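Local coordinates for probable Rab-related GTPase (Acanthamoeba polyphaga mimivirus, PDB 5XC5), which binds GTP with magnesium as a Rab-type small GTPase and may take part in protein transport along vesicle traffic routes, at residues L83-V88 and V117-D122; G17-V22 and I59-G64; F42-V47 and T54-I59. The protein carries 1 engineered substitution. One frame throughout, in Å; residues are numbered along the deposited sequence.

How the contacts relate
Contacts 1 and 2 lie in the buried part of the domain and both hold GTP: contact 1 brings a lysine and an aspartate to the base and sugar, contact 2 brings the phosphate loop, magnesium and the start of switch II to the phosphates. They touch where Val85 packs on Lys18 and Ile21, and Asn119 on Ile21 and Gly17. Contact 3 sits at the edge of the same six-stranded sheet, partly exposed and away from the nucleotide. Where contact 1 is a parallel ladder and contact 2 is metal and phosphate chemistry, contact 3 is an antiparallel ladder with a polar face. It shares Ile59 and strand 54-61 with contact 2, and Phe42 meets Trp60 there.

Contact 1: L83-V88 and V117-D122; sequences LVVFDV and VANKID. With GTP (guanosine-5'-triphosphate), chain B.
Val84 O accepts the backbone N-H of Val117 at 2.8 Å, and Phe86 bonds the same strand twice, through its N to Val117 O and through its O to Asn119 N, the latter at 2.8 Å. Val88 N to Asn119 O carries the ladder one residue past strand 81-87. A weaker salt bridge follows: Asp87 OD2 lies 3.2 Å from Lys120 NZ, which also donates to O4' of the GTP ribose and to Gly15 O. Asp87 OD1 turns to Thr89 OG1 instead. Beyond CG the lysine chain is fully extended, and it lies flat across one face of the guanine, CG 3.5 Å from C6 of GTP. Asp122 reads the base along its edge: N1 of GTP donates to Asp122 OD1 at 2.7 Å, nearly straight at 172°, and N2 donates to Asp122 OD2. This is the Asn-Lys-x-Asp guanine-recognition motif of small GTPases, set at the end of the second strand of a beta-alpha-beta unit whose crossover is helix 91-107. Asn119, on the face covered by helix 18-26, ties ND2 to Val16 O of the phosphate loop and to Ser151 OG in the loop after strand 145-148. There Val85 CG1 packs on Asn119 CB at 3.9 Å, with Val117 beside it and Ile21 against all three. On the other side, chi1 of 76° sets Phe86 CG between its backbone N and carbonyl carbon, and one ring face lies over Ala118 CA, 4.0 Å from the ring centroid. Phe94 meets the same ring edge-to-face, and Val88 CG1 reaches Ala118 CB at 3.8 Å.

Contact 2: G17-V22 and I59-G64; sequences GKSSIV and IWDTAG. With MG (magnesium ion), chain C; GTP (guanosine-5'-triphosphate), chain B.
Ser19 OG is gripped twice: it binds the magnesium ion at 2.1 Å and gives its proton to Asp61 OD2, 2.5 Å away, on the syn lone pair of that oxygen. The serine belongs to the Walker A P-loop, and the aspartate opens the Asp-x-x-Gly motif that begins switch II, so this contact closes the phosphate end of the nucleotide pocket. With chi1 at -60° Ser19 OG stands anti to its own carbonyl carbon, between the metal and the carboxylate. Asp61 does not touch the ion directly. Its OD1 accepts a proton from a metal-bound water at 2.6 Å, and the same water gives its other proton to Thr62 O, so switch II acts on the metal from the second shell. O1G and O1B of GTP, a second water and Thr37 OG1 complete the six ligands.

Beside the metal, Lys18 reaches from the helix start toward Thr62 and bends at chi3 and chi4 (-60° and -67°). The bend carries NZ between the beta and gamma phosphates, where it bonds O3G of GTP at 2.7 Å and O2B of GTP at 2.8 Å, with Gly12 O as a further acceptor. On the way, Lys18 CE passes 3.2 Å from Thr62 O. The helix start adds its own hold: Gly17, in the N-cap position, and Lys18 direct their backbone N-H groups to O2B, Ser19 N goes to O1B, and Ser20 offers both N and OG to O1A. One turn further on, Val22 CG2 meets Ile59 CG2 at 4.3 Å and also lies near Asp61 CB. From the 59-64 side, Gly64 N donates to O3G of GTP at 2.9 Å.

Contact 3: F42-V47 and T54-I59; sequences FASKQV and TLKLNI
Ala43, Lys45 and Val47 face Ile59, Leu57 and Leu55 in hydrogen-bonded pairs of a beta hairpin, the antiparallel unit between the two switch regions of a small GTPase, and each pair makes both backbone bonds. The bond from Leu57 N to Lys45 O measures 2.9 Å. On the face carrying Ser44, Gln46, Lys56 and Asn58 the chemistry is polar. Lys56 extends from the sheet face, leaning toward Asn58, then turns at chi4 (-72°) to place NZ 3.0 Å from Ser44 OG across the ladder and 2.9 Å from Asn58 OD1 on its own strand, donating to both. Gln46 CG crosses the lysine stem, 3.8 Å from Lys56 CG. The face carrying Ala43, Val47, Leu55, Leu57 and Ile59 is mainly apolar apart from Lys45: Val47 CG2 approaches Leu57 CG at 4.3 Å, and Phe25 of helix 18-26 with Ile165 of helix 154-169 covers this pair. Lys45 also leans to helix 18-26, its NZ bonded to Phe25 O and paired with the Phe25 ring in a cation-pi interaction. At the end that, by similarity, belongs to the effector region, the ring of Phe42 meets Trp60 and turns its edge to Asn58, with Phe42 CE1 3.7 Å from Asn58 CB.

Contact 1: L83-V88 and V117-D122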
# COMPACT_ATOMS: atom_id res chain seq x y z
N LEU A 83 1.23 1.67 3.08
CA LEU A 83 1.32 0.58 2.13
C LEU A 83 2.09 1.10 0.92
O LEU A 83 1.68 2.09 0.30
CB LEU A 83 -0.09 0.17 1.71
CG LEU A 83 -1.01 -0.35 2.82
CD1 LEU A 83 -2.43 -0.51 2.31
CD2 LEU A 83 -0.53 -1.69 3.34
N VAL A 84 3.21 0.44 0.59
CA VAL A 84 3.98 0.78 -0.60
C VAL A 84 3.76 -0.33 -1.62
O VAL A 84 4.24 -1.45 -1.44
CB VAL A 84 5.47 0.96 -0.30
CG1 VAL A 84 6.21 1.46 -1.54
CG2 VAL A 84 5.66 1.94 0.85
N VAL A 85 3.04 -0.02 -2.70
CA VAL A 85 2.56 -1.03 -3.63
C VAL A 85 3.43 -1.04 -4.88
O VAL A 85 3.85 0.02 -5.37
CB VAL A 85 1.08 -0.75 -3.97
CG1 VAL A 85 0.49 -1.87 -4.81
CG2 VAL A 85 0.27 -0.54 -2.69
N PHE A 86 3.70 -2.24 -5.40
CA PHE A 86 4.31 -2.38 -6.72
C PHE A 86 3.65 -3.54 -7.45
O PHE A 86 2.88 -4.32 -6.88
CB PHE A 86 5.84 -2.54 -6.64
CG PHE A 86 6.29 -3.90 -6.18
CD1 PHE A 86 6.41 -4.18 -4.83
CD2 PHE A 86 6.61 -4.89 -7.11
CE1 PHE A 86 6.84 -5.42 -4.40
CE2 PHE A 86 7.03 -6.14 -6.68
CZ PHE A 86 7.13 -6.40 -5.32
N ASP A 87 3.96 -3.66 -8.74
CA ASP A 87 3.39 -4.66 -9.64
C ASP A 87 4.49 -5.68 -9.91
O ASP A 87 5.57 -5.30 -10.36
CB ASP A 87 2.96 -3.92 -10.91
CG ASP A 87 2.52 -4.81 -12.07
OD1 ASP A 87 2.75 -6.03 -12.09
OD2 ASP A 87 1.96 -4.21 -13.03
N VAL A 88 4.21 -6.96 -9.63
CA VAL A 88 5.24 -7.99 -9.76
C VAL A 88 5.76 -8.15 -11.18
O VAL A 88 6.85 -8.70 -11.36
CB VAL A 88 4.79 -9.36 -9.18
CG1 VAL A 88 4.61 -9.27 -7.67
CG2 VAL A 88 3.52 -9.84 -9.86
N VAL A 117 3.61 -4.07 -0.66
CA VAL A 117 2.60 -4.95 -1.24
C VAL A 117 3.05 -5.32 -2.64
O VAL A 117 3.10 -4.47 -3.53
CB VAL A 117 1.21 -4.29 -1.29
CG1 VAL A 117 0.18 -5.23 -1.91
CG2 VAL A 117 0.79 -3.84 0.11
N ALA A 118 3.36 -6.60 -2.82
CA ALA A 118 3.68 -7.16 -4.13
C ALA A 118 2.36 -7.54 -4.78
O ALA A 118 1.77 -8.57 -4.45
CB ALA A 118 4.60 -8.37 -3.96
N ASN A 119 1.87 -6.68 -5.67
CA ASN A 119 0.52 -6.80 -6.21
C ASN A 119 0.54 -7.43 -7.60
O ASN A 119 1.57 -7.54 -8.27
CB ASN A 119 -0.15 -5.42 -6.27
CG ASN A 119 -1.67 -5.51 -6.33
OD1 ASN A 119 -2.26 -6.45 -5.82
ND2 ASN A 119 -2.30 -4.53 -6.95
N LYS A 120 -0.66 -7.84 -8.02
CA LYS A 120 -0.93 -8.48 -9.32
C LYS A 120 -0.44 -9.92 -9.38
O LYS A 120 -0.10 -10.43 -10.45
CB LYS A 120 -0.48 -7.66 -10.53
CG LYS A 120 -0.90 -6.20 -10.45
CD LYS A 120 -0.89 -5.54 -11.80
CE LYS A 120 -1.18 -4.04 -11.69
NZ LYS A 120 -1.16 -3.39 -13.06
N ILE A 121 -0.42 -10.61 -8.23
CA ILE A 121 0.05 -11.99 -8.19
C ILE A 121 -0.80 -12.94 -9.02
O ILE A 121 -0.37 -14.07 -9.28
CB ILE A 121 0.21 -12.49 -6.73
CG1 ILE A 121 -1.16 -12.62 -6.05
CG2 ILE A 121 1.17 -11.59 -5.98
CD1 ILE A 121 -1.09 -13.03 -4.58
N ASP A 122 -2.00 -12.52 -9.43
CA ASP A 122 -2.83 -13.34 -10.31
C ASP A 122 -2.17 -13.56 -11.66
O ASP A 122 -2.47 -14.56 -12.33
CB ASP A 122 -4.19 -12.67 -10.51
CG ASP A 122 -4.07 -11.25 -11.04
OD1 ASP A 122 -3.66 -10.37 -10.26
OD2 ASP A 122 -4.36 -11.01 -12.23
PG GTP B . -2.28 5.52 -10.13
O1G GTP B . -3.50 6.11 -9.45
O2G GTP B . -2.13 6.01 -11.54
O3G GTP B . -1.02 5.71 -9.32
O3B GTP B . -2.48 3.90 -10.33
PB GTP B . -2.99 2.83 -9.22
O1B GTP B . -4.06 3.43 -8.34
O2B GTP B . -1.81 2.27 -8.48
O3A GTP B . -3.52 1.58 -10.10
PA GTP B . -5.08 1.26 -10.44
O1A GTP B . -5.81 0.73 -9.20
O2A GTP B . -5.73 2.46 -11.16
O5' GTP B . -4.89 -0.00 -11.45
C5' GTP B . -4.23 0.14 -12.69
C4' GTP B . -4.66 -0.99 -13.62
O4' GTP B . -4.16 -2.21 -13.08
C3' GTP B . -6.16 -1.15 -13.75
O3' GTP B . -6.50 -1.49 -15.08
C2' GTP B . -6.47 -2.32 -12.84
O2' GTP B . -7.62 -3.04 -13.24
C1' GTP B . -5.21 -3.15 -12.94
N9 GTP B . -5.03 -3.92 -11.70
C8 GTP B . -5.13 -3.47 -10.41
N7 GTP B . -4.88 -4.49 -9.57
C5 GTP B . -4.62 -5.59 -10.31
C6 GTP B . -4.30 -6.90 -9.98
O6 GTP B . -4.19 -7.31 -8.81
N1 GTP B . -4.10 -7.78 -11.02
C2 GTP B . -4.19 -7.40 -12.34
N2 GTP B . -3.98 -8.32 -13.28
N3 GTP B . -4.50 -6.11 -12.68
C4 GTP B . -4.71 -5.24 -11.66

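Contact 2: G17-V22 and I59-G64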
# COMPACT_ATOMS: atom_id res chain seq x y z
N GLY A 17 -1.91 -0.68 -8.86
CA GLY A 17 -3.13 -1.15 -8.25
C GLY A 17 -3.49 -0.58 -6.88
O GLY A 17 -4.32 -1.17 -6.19
N LYS A 18 -2.92 0.57 -6.48
CA LYS A 18 -3.26 1.17 -5.20
C LYS A 18 -4.76 1.43 -5.08
O LYS A 18 -5.40 1.05 -4.09
CB LYS A 18 -2.49 2.48 -5.01
CG LYS A 18 -0.97 2.31 -5.00
CD LYS A 18 -0.26 3.66 -4.87
CE LYS A 18 -0.59 4.62 -6.01
NZ LYS A 18 -0.07 4.20 -7.35
N SER A 19 -5.35 2.10 -6.08
CA SER A 19 -6.77 2.44 -5.99
C SER A 19 -7.64 1.19 -6.04
O SER A 19 -8.66 1.12 -5.35
CB SER A 19 -7.16 3.42 -7.09
OG SER A 19 -6.41 4.62 -7.00
N SER A 20 -7.26 0.21 -6.85
CA SER A 20 -8.00 -1.05 -6.91
C SER A 20 -8.00 -1.76 -5.56
O SER A 20 -9.04 -2.27 -5.12
CB SER A 20 -7.41 -1.93 -8.00
OG SER A 20 -7.55 -1.31 -9.26
N ILE A 21 -6.85 -1.77 -4.88
CA ILE A 21 -6.76 -2.36 -3.55
C ILE A 21 -7.67 -1.63 -2.57
O ILE A 21 -8.43 -2.26 -1.83
CB ILE A 21 -5.29 -2.36 -3.08
CG1 ILE A 21 -4.51 -3.48 -3.78
CG2 ILE A 21 -5.22 -2.52 -1.58
CD1 ILE A 21 -2.99 -3.33 -3.66
N VAL A 22 -7.63 -0.29 -2.57
CA VAL A 22 -8.44 0.44 -1.61
C VAL A 22 -9.93 0.22 -1.86
O VAL A 22 -10.71 0.03 -0.92
CB VAL A 22 -8.13 1.95 -1.75
CG1 VAL A 22 -9.27 2.79 -1.16
CG2 VAL A 22 -6.83 2.28 -1.11
N ILE A 59 -7.69 6.72 5.44
CA ILE A 59 -6.90 6.20 4.32
C ILE A 59 -6.83 7.25 3.22
O ILE A 59 -7.85 7.76 2.77
CB ILE A 59 -7.54 4.92 3.77
CG1 ILE A 59 -7.62 3.86 4.88
CG2 ILE A 59 -6.75 4.41 2.57
CD1 ILE A 59 -8.51 2.68 4.53
N TRP A 60 -5.61 7.54 2.77
CA TRP A 60 -5.37 8.43 1.64
C TRP A 60 -4.74 7.61 0.51
O TRP A 60 -3.69 6.99 0.69
CB TRP A 60 -4.45 9.58 2.03
CG TRP A 60 -5.11 10.66 2.84
CD1 TRP A 60 -5.07 10.81 4.19
CD2 TRP A 60 -5.91 11.74 2.34
NE1 TRP A 60 -5.80 11.92 4.57
CE2 TRP A 60 -6.33 12.50 3.45
CE3 TRP A 60 -6.33 12.11 1.06
CZ2 TRP A 60 -7.13 13.64 3.32
CZ3 TRP A 60 -7.14 13.24 0.93
CH2 TRP A 60 -7.53 13.98 2.05
N ASP A 61 -5.41 7.60 -0.64
CA ASP A 61 -4.96 6.92 -1.85
C ASP A 61 -4.32 7.98 -2.74
O ASP A 61 -4.99 8.92 -3.16
CB ASP A 61 -6.20 6.32 -2.52
CG ASP A 61 -5.88 5.64 -3.84
OD1 ASP A 61 -4.71 5.26 -4.05
OD2 ASP A 61 -6.82 5.48 -4.66
N THR A 62 -3.02 7.84 -3.01
CA THR A 62 -2.25 8.92 -3.64
C THR A 62 -1.89 8.58 -5.08
O THR A 62 -1.98 7.44 -5.53
CB THR A 62 -0.98 9.24 -2.85
OG1 THR A 62 -0.05 8.16 -2.96
CG2 THR A 62 -1.27 9.48 -1.39
N ALA A 63 -1.43 9.61 -5.80
CA ALA A 63 -1.03 9.47 -7.20
C ALA A 63 0.36 8.85 -7.32
O ALA A 63 1.30 9.26 -6.64
CB ALA A 63 -0.99 10.85 -7.85
N GLY A 64 0.48 7.91 -8.26
CA GLY A 64 1.77 7.37 -8.65
C GLY A 64 2.39 7.99 -9.88
O GLY A 64 3.59 7.80 -10.12
MG MG C . -4.87 5.29 -8.20
PG GTP B . -2.28 5.52 -10.13
O1G GTP B . -3.50 6.11 -9.45
O2G GTP B . -2.13 6.01 -11.54
O3G GTP B . -1.02 5.71 -9.32
O3B GTP B . -2.48 3.90 -10.33
PB GTP B . -2.99 2.83 -9.22
O1B GTP B . -4.06 3.43 -8.34
O2B GTP B . -1.81 2.27 -8.48
O3A GTP B . -3.52 1.58 -10.10
PA GTP B . -5.08 1.26 -10.44
O1A GTP B . -5.81 0.73 -9.20
O2A GTP B . -5.73 2.46 -11.16
O5' GTP B . -4.89 -0.00 -11.45
C5' GTP B . -4.23 0.14 -12.69
C4' GTP B . -4.66 -0.99 -13.62
O4' GTP B . -4.16 -2.21 -13.08
C3' GTP B . -6.16 -1.15 -13.75
O3' GTP B . -6.50 -1.49 -15.08
C2' GTP B . -6.47 -2.32 -12.84
O2' GTP B . -7.62 -3.04 -13.24
C1' GTP B . -5.21 -3.15 -12.94
N9 GTP B . -5.03 -3.92 -11.70
C8 GTP B . -5.13 -3.47 -10.41
N7 GTP B . -4.88 -4.49 -9.57
C5 GTP B . -4.62 -5.59 -10.31
C6 GTP B . -4.30 -6.90 -9.98
O6 GTP B . -4.19 -7.31 -8.81
N1 GTP B . -4.10 -7.78 -11.02
C2 GTP B . -4.19 -7.40 -12.34
N2 GTP B . -3.98 -8.32 -13.28
N3 GTP B . -4.50 -6.11 -12.68
C4 GTP B . -4.71 -5.24 -11.66
O HOH W 1 -3.69 5.61 -6.43
O HOH W 2 -6.10 4.82 -9.82

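Contact 3: F42-V47 and T54-I59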
# COMPACT_ATOMS: atom_id res chain seq x y z
N PHE A 42 -9.65 10.34 -0.19
CA PHE A 42 -9.80 9.93 1.19
C PHE A 42 -10.97 8.98 1.36
O PHE A 42 -12.01 9.11 0.70
CB PHE A 42 -10.03 11.13 2.10
CG PHE A 42 -10.13 10.77 3.54
CD1 PHE A 42 -8.98 10.51 4.27
CD2 PHE A 42 -11.36 10.65 4.16
CE1 PHE A 42 -9.06 10.17 5.61
CE2 PHE A 42 -11.44 10.30 5.50
CZ PHE A 42 -10.29 10.07 6.22
N ALA A 43 -10.81 8.02 2.28
CA ALA A 43 -11.92 7.20 2.74
C ALA A 43 -11.58 6.73 4.15
O ALA A 43 -10.41 6.59 4.51
CB ALA A 43 -12.15 5.99 1.83
N SER A 44 -12.62 6.46 4.94
CA SER A 44 -12.44 5.96 6.29
C SER A 44 -13.20 4.65 6.47
O SER A 44 -14.25 4.45 5.87
CB SER A 44 -12.95 6.98 7.32
OG SER A 44 -12.48 6.64 8.60
N LYS A 45 -12.64 3.76 7.29
CA LYS A 45 -13.34 2.53 7.64
C LYS A 45 -12.98 2.14 9.07
O LYS A 45 -11.80 2.14 9.45
CB LYS A 45 -12.99 1.38 6.69
CG LYS A 45 -13.92 0.18 6.83
CD LYS A 45 -13.65 -0.88 5.78
CE LYS A 45 -14.75 -1.93 5.81
NZ LYS A 45 -14.63 -2.96 4.74
N GLN A 46 -13.99 1.79 9.85
CA GLN A 46 -13.80 1.34 11.22
C GLN A 46 -13.82 -0.18 11.25
O GLN A 46 -14.72 -0.81 10.68
CB GLN A 46 -14.87 1.91 12.14
CG GLN A 46 -14.59 3.34 12.53
CD GLN A 46 -15.61 3.90 13.49
OE1 GLN A 46 -15.32 4.10 14.67
NE2 GLN A 46 -16.80 4.17 12.98
N VAL A 47 -12.82 -0.75 11.92
CA VAL A 47 -12.58 -2.19 11.90
C VAL A 47 -12.35 -2.67 13.32
O VAL A 47 -11.94 -1.91 14.20
CB VAL A 47 -11.37 -2.54 11.01
CG1 VAL A 47 -11.67 -2.20 9.56
CG2 VAL A 47 -10.13 -1.79 11.48
N THR A 54 -11.82 -1.17 18.49
CA THR A 54 -12.24 -0.65 17.20
C THR A 54 -11.27 0.45 16.80
O THR A 54 -10.97 1.35 17.59
CB THR A 54 -13.67 -0.11 17.29
OG1 THR A 54 -14.58 -1.20 17.48
CG2 THR A 54 -14.06 0.63 16.02
N LEU A 55 -10.75 0.35 15.58
CA LEU A 55 -9.80 1.30 15.03
C LEU A 55 -10.43 1.95 13.80
O LEU A 55 -10.99 1.26 12.94
CB LEU A 55 -8.48 0.64 14.63
CG LEU A 55 -7.53 0.09 15.69
CD1 LEU A 55 -8.14 -1.06 16.44
CD2 LEU A 55 -6.22 -0.33 15.06
N LYS A 56 -10.33 3.27 13.72
CA LYS A 56 -10.73 4.00 12.54
C LYS A 56 -9.51 4.18 11.65
O LYS A 56 -8.53 4.83 12.05
CB LYS A 56 -11.29 5.36 12.94
CG LYS A 56 -12.06 6.10 11.86
CD LYS A 56 -12.78 7.28 12.49
CE LYS A 56 -13.55 8.10 11.48
NZ LYS A 56 -12.67 8.91 10.58
N LEU A 57 -9.56 3.60 10.46
CA LEU A 57 -8.52 3.79 9.46
C LEU A 57 -8.89 5.02 8.63
O LEU A 57 -9.97 5.06 8.04
CB LEU A 57 -8.40 2.56 8.56
CG LEU A 57 -8.10 1.24 9.28
CD1 LEU A 57 -8.00 0.10 8.30
CD2 LEU A 57 -6.82 1.34 10.09
N ASN A 58 -7.99 6.00 8.60
CA ASN A 58 -8.14 7.21 7.78
C ASN A 58 -7.16 7.05 6.62
O ASN A 58 -5.95 7.20 6.80
CB ASN A 58 -7.84 8.44 8.62
CG ASN A 58 -8.88 8.69 9.70
OD1 ASN A 58 -10.06 8.36 9.52
ND2 ASN A 58 -8.46 9.28 10.81
N ILE A 59 -7.69 6.72 5.44
CA ILE A 59 -6.90 6.20 4.32
C ILE A 59 -6.83 7.25 3.22
O ILE A 59 -7.85 7.76 2.77
CB ILE A 59 -7.54 4.92 3.77
CG1 ILE A 59 -7.62 3.86 4.88
CG2 ILE A 59 -6.75 4.41 2.57
CD1 ILE A 59 -8.51 2.68 4.53